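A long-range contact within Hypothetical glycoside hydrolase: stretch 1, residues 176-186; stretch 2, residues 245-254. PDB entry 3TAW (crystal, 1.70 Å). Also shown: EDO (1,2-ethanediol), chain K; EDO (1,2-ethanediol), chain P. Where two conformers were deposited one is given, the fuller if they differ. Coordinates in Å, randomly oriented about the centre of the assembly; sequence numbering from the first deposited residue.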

ATOM      1  N   THR A 176     -10.952  -6.135   5.939  1.00 16.75           N
ATOM      2  CA  THR A 176      -9.552  -5.866   6.202  1.00 15.76           C
ATOM      3  C   THR A 176      -8.834  -5.508   4.889  1.00 16.19           C
ATOM      4  O   THR A 176      -9.299  -5.874   3.801  1.00 15.83           O
ATOM      5  N   LYS A 177      -7.742  -4.757   5.025  1.00 15.60           N
ATOM      6  CA  LYS A 177      -6.959  -4.256   3.897  1.00 15.33           C
ATOM      7  C   LYS A 177      -5.770  -3.466   4.419  1.00 14.45           C
ATOM      8  O   LYS A 177      -5.692  -3.179   5.619  1.00 14.46           O
ATOM      9  N   SER A 178      -4.841  -3.153   3.512  1.00 13.34           N
ATOM     10  CA  SER A 178      -3.812  -2.126   3.701  1.00 12.68           C
ATOM     11  C   SER A 178      -2.747  -2.519   4.712  1.00 12.22           C
ATOM     12  O   SER A 178      -2.772  -2.073   5.866  1.00 11.75           O
ATOM     13  N   ALA A 179      -1.796  -3.337   4.263  1.00 11.43           N
ATOM     14  CA  ALA A 179      -0.791  -3.898   5.159  1.00 11.73           C
ATOM     15  C   ALA A 179       0.628  -3.459   4.828  1.00 11.58           C
ATOM     16  O   ALA A 179       1.039  -3.496   3.676  1.00 11.82           O
ATOM     17  N   SER A 180       1.382  -3.133   5.877  1.00 11.37           N
ATOM     18  CA  SER A 180       2.769  -2.670   5.793  1.00 11.61           C
ATOM     19  C   SER A 180       3.656  -3.611   6.594  1.00 12.07           C
ATOM     20  O   SER A 180       3.744  -3.500   7.826  1.00 12.70           O
ATOM     21  N   LEU A 181       4.300  -4.547   5.898  1.00 12.06           N
ATOM     22  CA  LEU A 181       5.255  -5.449   6.521  1.00 12.35           C
ATOM     23  C   LEU A 181       6.489  -4.673   6.984  1.00 11.83           C
ATOM     24  O   LEU A 181       6.928  -3.710   6.347  1.00 11.19           O
ATOM     25  N   VAL A 182       7.066  -5.120   8.077  1.00 11.29           N
ATOM     26  CA  VAL A 182       8.317  -4.531   8.542  1.00 11.42           C
ATOM     27  C   VAL A 182       9.499  -5.053   7.706  1.00 11.37           C
ATOM     28  O   VAL A 182       9.666  -6.258   7.522  1.00 11.53           O
ATOM     29  N   THR A 183      10.289  -4.096   7.216  1.00 12.04           N
ATOM     30  CA  THR A 183      11.483  -4.324   6.417  1.00 11.99           C
ATOM     31  C   THR A 183      12.632  -3.556   7.069  1.00 12.68           C
ATOM     32  O   THR A 183      12.417  -2.705   7.935  1.00 12.26           O
ATOM     33  N   THR A 184      13.844  -3.828   6.605  1.00 12.97           N
ATOM     34  CA  THR A 184      14.993  -3.019   6.959  1.00 13.22           C
ATOM     35  C   THR A 184      15.965  -3.002   5.788  1.00 13.80           C
ATOM     36  O   THR A 184      15.773  -3.761   4.854  1.00 13.29           O
ATOM     37  N   LEU A 185      16.971  -2.124   5.839  1.00 14.14           N
ATOM     38  CA  LEU A 185      18.005  -2.117   4.819  0.50 14.64           C
ATOM     39  C   LEU A 185      19.258  -2.756   5.365  1.00 15.57           C
ATOM     40  O   LEU A 185      19.747  -2.392   6.447  1.00 15.93           O
ATOM     41  N   LYS A 186      19.749  -3.756   4.637  0.50 16.04           N
ATOM     42  CA  LYS A 186      21.035  -4.366   4.928  0.50 16.90           C
ATOM     43  C   LYS A 186      21.968  -3.914   3.808  0.50 17.00           C
ATOM     44  O   LYS A 186      21.876  -4.393   2.677  0.50 16.76           O
ATOM     45  N   THR A 245      -6.705   6.463   9.352  1.00 14.44           N
ATOM     46  CA  THR A 245      -5.241   6.278   9.449  1.00 14.25           C
ATOM     47  C   THR A 245      -4.891   4.958   8.740  1.00 13.84           C
ATOM     48  O   THR A 245      -4.933   3.873   9.339  1.00 14.38           O
ATOM     49  N   GLU A 246      -4.592   5.056   7.449  1.00 13.42           N
ATOM     50  CA  GLU A 246      -4.504   3.877   6.590  1.00 12.93           C
ATOM     51  C   GLU A 246      -3.052   3.599   6.199  1.00 12.49           C
ATOM     52  O   GLU A 246      -2.373   4.440   5.569  1.00 12.46           O
ATOM     53  N   CYS A 247      -2.576   2.414   6.563  1.00 12.36           N
ATOM     54  CA  CYS A 247      -1.189   2.060   6.342  1.00 12.14           C
ATOM     55  C   CYS A 247      -0.790   2.215   4.869  1.00 12.15           C
ATOM     56  O   CYS A 247      -1.590   2.005   3.974  1.00 11.88           O
ATOM     57  N   GLY A 248       0.463   2.617   4.658  1.00 11.40           N
ATOM     58  CA  GLY A 248       0.986   2.917   3.339  1.00 11.32           C
ATOM     59  C   GLY A 248       1.925   1.812   2.860  1.00 10.81           C
ATOM     60  O   GLY A 248       1.566   0.624   2.891  1.00 11.19           O
ATOM     61  N   PRO A 249       3.133   2.176   2.407  1.00 10.83           N
ATOM     62  CA  PRO A 249       4.068   1.161   1.981  1.00 10.58           C
ATOM     63  C   PRO A 249       4.605   0.326   3.146  1.00 10.62           C
ATOM     64  O   PRO A 249       4.290   0.606   4.311  1.00 10.48           O
ATOM     65  N   PRO A 250       5.424  -0.694   2.852  1.00 10.57           N
ATOM     66  CA  PRO A 250       6.078  -1.400   3.945  1.00 10.61           C
ATOM     67  C   PRO A 250       6.837  -0.481   4.913  1.00 10.75           C
ATOM     68  O   PRO A 250       7.410   0.562   4.504  1.00 10.55           O
ATOM     69  N   ALA A 251       6.783  -0.850   6.191  1.00 10.91           N
ATOM     70  CA  ALA A 251       7.448  -0.124   7.253  1.00 10.94           C
ATOM     71  C   ALA A 251       8.946  -0.402   7.199  1.00 11.53           C
ATOM     72  O   ALA A 251       9.379  -1.442   6.680  1.00 11.69           O
ATOM     73  N   ILE A 252       9.717   0.528   7.766  1.00 11.92           N
ATOM     74  CA  ILE A 252      11.176   0.493   7.731  1.00 12.52           C
ATOM     75  C   ILE A 252      11.780   0.556   9.133  1.00 12.78           C
ATOM     76  O   ILE A 252      11.655   1.574   9.823  1.00 12.36           O
ATOM     77  N   LEU A 253      12.466  -0.520   9.517  1.00 13.47           N
ATOM     78  CA  LEU A 253      13.130  -0.633  10.815  1.00 14.63           C
ATOM     79  C   LEU A 253      14.460   0.091  10.721  1.00 14.94           C
ATOM     80  O   LEU A 253      15.335  -0.343   9.975  1.00 15.02           O
ATOM     81  N   THR A 254      14.604   1.187  11.460  1.00 14.41           N
ATOM     82  CA  THR A 254      15.845   1.951  11.497  1.00 15.02           C
ATOM     83  C   THR A 254      16.388   1.895  12.913  1.00 16.13           C
ATOM     84  O   THR A 254      15.709   1.419  13.838  1.00 15.76           O
TER

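Two short strands, 179-186 and 251-254, run parallel here, and in the side chains around them a recurring pattern is that Ser and Thr hydroxyls approach carbonyls of stretch 2, with apolar contacts alongside.

The sheet proper is brief. Val-182 pairs with Ala-251, and their side chains share one face; Thr-183 pairs with Ile-252 on the other. Val-182 adopts t (172°), which sets Val-182 CG2 4.1 Å from Ala-251 CB and Val-182 CG1 4.1 Å from Leu-253 CB, so one branched side chain spans two neighbours. Leu-253 points toward stretch 1 in a t, p conformation, and with Ala-251 it is among the residues most covered by the other stretch.

On the Thr-183 face, the p rotamer (68°) brings Thr-183 OG1 to 2.7 Å from Ala-251 O, to which it donates a hydrogen bond. Ala-251 O also accepts from Thr-183 N at 2.9 Å, so backbone and side chain of one residue converge on one oxygen. The methyl is not idle: Thr-183 CG2 lies 3.8 Å from Pro-250 CB. Ile-252, m and t, keeps its CG1 4.0 Å from Thr-183 OG1, while Ile-252 CG2 meets Leu-185 CD1 at 4.5 Å; Leu-185 leaves its backbone sideways, and its m, p conformation carries the end of the chain nearer.

Thr-184 repeats the hydroxyl-to-carbonyl motif with a different rotamer. At t (-161°), Thr-184 OG1 donates to Leu-253 O at 2.7 Å.

Away from the two paired positions, two serines supply hydroxyls: Ser-180 from within its strand, and Ser-178 from the loop just before it. Ser-180, in m (-59°), puts its OG 2.8 Å from Pro-249 O and 3.0 Å from Gly-248 O; its single proton could serve either carbonyl. Ser-180 OG also sits 3.3 Å from Cys-247 CB. Cys-247, in m, points its CA-to-CB bond toward stretch 1, and Cys-247 CB lies 3.4 Å from Ser-178 O. A CB on Gly-248 would point away from stretch 1 and clash with Pro-249 CD, so at this backbone geometry glycine avoids that clash.

Ser-178 points toward stretch 2, and m (-52°) lets Ser-178 OG donate to Glu-246 OE2 at 2.6 Å. Glu-246 starts sideways, but its extended t, t chain delivers the carboxylate to this hydroxyl. Glu-246 OE2 also accepts from the oxygen of water 1 at 2.7 Å, and that water oxygen accepts from Lys-177 NZ at 3.1 Å. Lys-177, p, t, p, t, thus reaches the acid through water, with Lys-177 CD 3.7 Å from Glu-246 OE2. Lys-177 NZ also donates to O2 of a 1,2-ethanediol (chain P) at 2.7 Å, a molecule probably left from crystallisation. Thr-176 OG1 donates to O1 of the other 1,2-ethanediol (chain K) at 2.6 Å, although Thr-176 does not touch stretch 2.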

ATOM      1  CB  THR A 176      -8.833  -7.066   6.851  1.00 15.63           C
ATOM      2  OG1 THR A 176      -8.858  -8.204   5.977  1.00 15.01           O
ATOM      3  CG2 THR A 176      -9.499  -7.452   8.219  1.00 15.46           C
ATOM      4  CB  LYS A 177      -7.800  -3.345   2.986  1.00 15.92           C
ATOM      5  CG  LYS A 177      -8.512  -2.207   3.729  1.00 16.72           C
ATOM      6  CD  LYS A 177      -9.149  -1.172   2.795  1.00 17.75           C
ATOM      7  CE  LYS A 177     -10.230  -1.776   1.918  1.00 18.21           C
ATOM      8  NZ  LYS A 177     -10.820  -0.784   0.964  1.00 18.61           N
ATOM      9  CB  SER A 178      -4.449  -0.774   4.060  1.00 13.35           C
ATOM     10  OG  SER A 178      -5.459  -0.471   3.097  1.00 14.35           O
ATOM     11  CB  ALA A 179      -0.878  -5.427   5.162  1.00 11.88           C
ATOM     12  CB  SER A 180       2.857  -1.258   6.390  1.00 11.52           C
ATOM     13  OG  SER A 180       2.001  -0.387   5.677  1.00 11.36           O
ATOM     14  CB  LEU A 181       5.716  -6.525   5.536  1.00 13.87           C
ATOM     15  CG  LEU A 181       4.898  -7.797   5.500  1.00 15.82           C
ATOM     16  CD1 LEU A 181       3.498  -7.509   5.048  1.00 17.34           C
ATOM     17  CD2 LEU A 181       5.623  -8.771   4.545  1.00 16.68           C
ATOM     18  CB  VAL A 182       8.526  -4.750  10.041  1.00 11.70           C
ATOM     19  CG1 VAL A 182       9.923  -4.292  10.456  1.00 12.21           C
ATOM     20  CG2 VAL A 182       7.464  -3.962  10.844  1.00 11.91           C
ATOM     21  CB  THR A 183      11.327  -3.795   4.968  1.00 12.23           C
ATOM     22  OG1 THR A 183      11.259  -2.357   4.976  1.00 12.36           O
ATOM     23  CG2 THR A 183      10.092  -4.405   4.279  1.00 12.26           C
ATOM     24  CB  THR A 184      15.682  -3.542   8.234  1.00 13.85           C
ATOM     25  OG1 THR A 184      16.507  -2.511   8.803  1.00 14.31           O
ATOM     26  CG2 THR A 184      16.506  -4.796   7.952  1.00 14.18           C
ATOM     27  CB  LEU A 185      18.267  -0.703   4.294  0.50 14.66           C
ATOM     28  CG  LEU A 185      17.332  -0.364   3.131  0.50 14.33           C
ATOM     29  CD1 LEU A 185      15.918  -0.134   3.618  0.50 13.43           C
ATOM     30  CD2 LEU A 185      17.843   0.810   2.273  0.50 14.67           C
ATOM     31  CB  LYS A 186      20.892  -5.881   5.027  0.50 17.75           C
ATOM     32  CG  LYS A 186      20.247  -6.292   6.354  0.50 17.94           C
ATOM     33  CD  LYS A 186      20.149  -7.783   6.541  0.50 18.91           C
ATOM     34  CE  LYS A 186      19.706  -8.106   7.975  0.50 19.35           C
ATOM     35  NZ  LYS A 186      19.688  -9.559   8.256  0.50 19.42           N
ATOM     36  CB  THR A 245      -4.748   6.216  10.901  1.00 14.50           C
ATOM     37  OG1 THR A 245      -5.484   5.214  11.611  1.00 15.08           O
ATOM     38  CG2 THR A 245      -4.928   7.568  11.600  1.00 14.51           C
ATOM     39  CB  GLU A 246      -5.380   4.046   5.342  1.00 13.25           C
ATOM     40  CG  GLU A 246      -5.400   2.836   4.445  1.00 13.16           C
ATOM     41  CD  GLU A 246      -6.554   2.827   3.466  1.00 14.10           C
ATOM     42  OE1 GLU A 246      -7.125   3.916   3.220  1.00 14.67           O
ATOM     43  OE2 GLU A 246      -6.895   1.726   2.974  1.00 14.93           O
ATOM     44  CB  CYS A 247      -0.930   0.643   6.823  1.00 12.59           C
ATOM     45  SG  CYS A 247      -1.090   0.470   8.597  1.00 13.70           S
ATOM     46  CB  PRO A 249       5.206   1.981   1.343  1.00 10.62           C
ATOM     47  CG  PRO A 249       5.172   3.270   2.055  1.00 11.27           C
ATOM     48  CD  PRO A 249       3.728   3.537   2.367  1.00 10.74           C
ATOM     49  CB  PRO A 250       7.036  -2.356   3.223  1.00 10.86           C
ATOM     50  CG  PRO A 250       6.357  -2.605   1.899  1.00 10.59           C
ATOM     51  CD  PRO A 250       5.797  -1.260   1.543  1.00 10.72           C
ATOM     52  CB  ALA A 251       6.889  -0.543   8.621  1.00 10.98           C
ATOM     53  CB  ILE A 252      11.762   1.643   6.890  1.00 12.87           C
ATOM     54  CG1 ILE A 252      11.171   1.615   5.477  1.00 13.35           C
ATOM     55  CG2 ILE A 252      13.275   1.504   6.809  1.00 13.65           C
ATOM     56  CD1 ILE A 252      11.682   2.702   4.547  1.00 14.15           C
ATOM     57  CB  LEU A 253      13.349  -2.109  11.162  1.00 15.67           C
ATOM     58  CG  LEU A 253      14.254  -2.489  12.324  1.00 17.88           C
ATOM     59  CD1 LEU A 253      13.724  -1.909  13.597  1.00 18.79           C
ATOM     60  CD2 LEU A 253      14.384  -4.049  12.410  1.00 19.13           C
ATOM     61  CB  THR A 254      15.633   3.443  11.089  1.00 14.50           C
ATOM     62  OG1 THR A 254      14.955   4.140  12.144  1.00 14.12           O
ATOM     63  CG2 THR A 254      14.803   3.597   9.758  1.00 13.50           C
TER
HETATM   64  C1  EDO K 396      -9.938 -11.127   7.070  1.00 23.26           C
HETATM   65  O1  EDO K 396     -10.572 -10.164   6.252  1.00 21.88           O
HETATM   66  C2  EDO K 396      -8.950 -12.054   6.347  1.00 24.82           C
HETATM   67  O2  EDO K 396      -7.636 -11.540   6.122  1.00 26.51           O
HETATM   68  C1  EDO P 401     -14.305  -1.900  -0.651  1.00 29.37           C
HETATM   69  O1  EDO P 401     -13.732  -1.862   0.662  1.00 32.56           O
HETATM   70  C2  EDO P 401     -13.267  -2.462  -1.605  1.00 27.90           C
HETATM   71  O2  EDO P 401     -11.983  -1.996  -1.198  1.00 27.00           O
HETATM   72  O   HOH W   1      -8.764   1.564   1.031  1.00 24.60           O